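PDB 3HN2: 2-dehydropantoate 2-reductase from Geobacter metallireducens, which probably catalyses the NADPH-dependent reduction of ketopantoate to pantoic acid, the second step in making (R)-pantoate for pantothenate biosynthesis. Local coordinates for residues A273-P278 against P290-L295. Numbering follows the deposited sequence.
Sequences AIFRTP and PRVEML
The phenyl ring of F275 reaches from helix 271-284 to V292 and L295 on helix 290-302, joining the last two helices of the all-helical C-terminal domain in this ketopantoate reductase. V292 meets the ring at its edge, near the ring plane, with CG1 4.0 Å from F275 CD1. One turn further along, L295 comes in obliquely, its CG 3.9 Å from F275 CE1 and its CD2 close behind. The two contacts use neighbouring ring atoms, CD1 for V292 and CE1 for L295. V292 sends CG1 there because that methyl lies anti to the backbone N, chi1 -168°. The short segments run closer to antiparallel than parallel, at 129°, with axes 9.8 Å apart, a gap that the phenyl group bridges. The same ring also packs on A296 and L299 of helix 290-302 and on I191 of helix 179-200, so apolar side chains of helices 179-200 and 290-302 both pack against the buried ring.

Beside this buried patch the contact turns polar. R276 starts out away from the partner helix, but its chain, bent at chi2 (-67°), carries the guanidinium back toward E293. There it forms no hydrogen bond with that residue: NH1 stays 4.8 Å from E293 OE1, so any attraction between the opposite charges is probably modest. The stronger partner is E300, one further turn along helix 290-302 beyond A296, whose OE2 makes a salt bridge with R276 NH2. That same NH2 lies 4.0 Å from the carbonyl oxygen of E293, which instead accepts a hydrogen bond from T297 OG1.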
loop_
_atom_site.group_PDB
_atom_site.type_symbol
_atom_site.label_atom_id
_atom_site.label_comp_id
_atom_site.label_asym_id
_atom_site.label_seq_id
_atom_site.Cartn_x
_atom_site.Cartn_y
_atom_site.Cartn_z
ATOM N N ALA A 273 -2.684 -6.080 24.735
ATOM C CA ALA A 273 -2.251 -7.086 23.756
ATOM C C ALA A 273 -1.229 -6.589 22.722
ATOM O O ALA A 273 -0.277 -7.303 22.403
ATOM C CB ALA A 273 -3.455 -7.684 23.058
ATOM N N ILE A 274 -1.422 -5.380 22.201
ATOM C CA ILE A 274 -0.505 -4.830 21.197
ATOM C C ILE A 274 0.849 -4.394 21.795
ATOM O O ILE A 274 1.903 -4.629 21.193
ATOM C CB ILE A 274 -1.175 -3.686 20.368
ATOM C CG1 ILE A 274 -2.401 -4.216 19.615
ATOM C CG2 ILE A 274 -0.199 -3.072 19.368
ATOM C CD1 ILE A 274 -3.371 -3.130 19.169
ATOM N N PHE A 275 0.823 -3.797 22.988
ATOM C CA PHE A 275 2.019 -3.171 23.562
ATOM C C PHE A 275 2.573 -3.850 24.811
ATOM O O PHE A 275 3.753 -4.193 24.853
ATOM C CB PHE A 275 1.754 -1.704 23.891
ATOM C CG PHE A 275 1.559 -0.830 22.695
ATOM C CD1 PHE A 275 2.635 -0.147 22.141
ATOM C CD2 PHE A 275 0.296 -0.649 22.145
ATOM C CE1 PHE A 275 2.457 0.694 21.046
ATOM C CE2 PHE A 275 0.109 0.183 21.040
ATOM C CZ PHE A 275 1.194 0.850 20.492
ATOM N N ARG A 276 1.739 -4.020 25.835
ATOM C CA ARG A 276 2.241 -4.463 27.143
ATOM C C ARG A 276 2.660 -5.934 27.174
ATOM O O ARG A 276 3.636 -6.281 27.843
ATOM C CB ARG A 276 1.266 -4.122 28.278
ATOM C CG ARG A 276 1.206 -2.631 28.624
ATOM C CD ARG A 276 2.520 -2.147 29.236
ATOM N NE ARG A 276 2.546 -0.704 29.475
ATOM C CZ ARG A 276 3.652 -0.008 29.725
ATOM N NH1 ARG A 276 4.822 -0.632 29.773
ATOM N NH2 ARG A 276 3.594 1.311 29.927
ATOM N N THR A 277 1.940 -6.769 26.424
ATOM C CA THR A 277 2.282 -8.192 26.251
ATOM C C THR A 277 3.606 -8.415 25.483
ATOM O O THR A 277 4.451 -9.176 25.965
ATOM C CB THR A 277 1.102 -9.021 25.630
ATOM O OG1 THR A 277 -0.098 -8.801 26.383
ATOM C CG2 THR A 277 1.413 -10.498 25.621
ATOM N N PRO A 278 3.790 -7.790 24.288
ATOM C CA PRO A 278 5.115 -7.875 23.667
ATOM C C PRO A 278 6.254 -7.320 24.508
ATOM O O PRO A 278 7.314 -7.946 24.560
ATOM C CB PRO A 278 4.946 -7.054 22.386
ATOM C CG PRO A 278 3.536 -7.245 22.052
ATOM C CD PRO A 278 2.857 -7.101 23.381
ATOM N N PRO A 290 12.993 0.915 24.805
ATOM C CA PRO A 290 12.596 2.191 25.418
ATOM C C PRO A 290 11.466 2.907 24.690
ATOM O O PRO A 290 10.637 3.561 25.329
ATOM C CB PRO A 290 13.876 3.037 25.348
ATOM C CG PRO A 290 14.978 2.077 25.027
ATOM C CD PRO A 290 14.344 0.998 24.224
ATOM N N ARG A 291 11.428 2.775 23.367
ATOM C CA ARG A 291 10.458 3.508 22.557
ATOM C C ARG A 291 9.066 2.903 22.663
ATOM O O ARG A 291 8.073 3.629 22.881
ATOM C CB ARG A 291 10.924 3.626 21.100
ATOM C CG ARG A 291 12.067 4.624 20.915
ATOM C CD ARG A 291 12.544 4.721 19.456
ATOM N NE ARG A 291 13.955 5.112 19.385
ATOM C CZ ARG A 291 14.986 4.270 19.467
ATOM N NH1 ARG A 291 14.794 2.965 19.624
ATOM N NH2 ARG A 291 16.224 4.733 19.400
ATOM N N VAL A 292 8.996 1.570 22.558
ATOM C CA VAL A 292 7.725 0.852 22.751
ATOM C C VAL A 292 7.180 1.188 24.136
ATOM O O VAL A 292 5.978 1.442 24.291
ATOM C CB VAL A 292 7.831 -0.680 22.481
ATOM C CG1 VAL A 292 6.446 -1.303 22.396
ATOM C CG2 VAL A 292 8.598 -0.967 21.166
ATOM N N GLU A 293 8.077 1.353 25.100
ATOM C CA GLU A 293 7.672 1.588 26.483
ATOM C C GLU A 293 7.092 2.947 26.669
ATOM O O GLU A 293 5.997 3.084 27.209
ATOM C CB GLU A 293 8.831 1.391 27.460
ATOM C CG GLU A 293 8.695 0.119 28.287
ATOM C CD GLU A 293 9.493 0.164 29.574
ATOM O OE1 GLU A 293 9.239 1.062 30.404
ATOM O OE2 GLU A 293 10.367 -0.708 29.759
ATOM N N MET A 294 7.837 3.947 26.210
ATOM C CA MET A 294 7.393 5.320 26.211
ATOM C C MET A 294 6.047 5.427 25.503
ATOM O O MET A 294 5.108 6.003 26.058
ATOM C CB MET A 294 8.441 6.189 25.528
ATOM C CG MET A 294 8.196 7.661 25.652
ATOM S SD MET A 294 9.637 8.581 25.145
ATOM C CE MET A 294 8.841 10.155 24.858
ATOM N N LEU A 295 5.944 4.822 24.315
ATOM C CA LEU A 295 4.690 4.798 23.555
ATOM C C LEU A 295 3.514 4.189 24.327
ATOM O O LEU A 295 2.485 4.849 24.505
ATOM C CB LEU A 295 4.888 4.082 22.220
ATOM C CG LEU A 295 3.858 4.305 21.101
ATOM C CD1 LEU A 295 3.310 5.723 21.087
ATOM C CD2 LEU A 295 4.503 3.978 19.765
#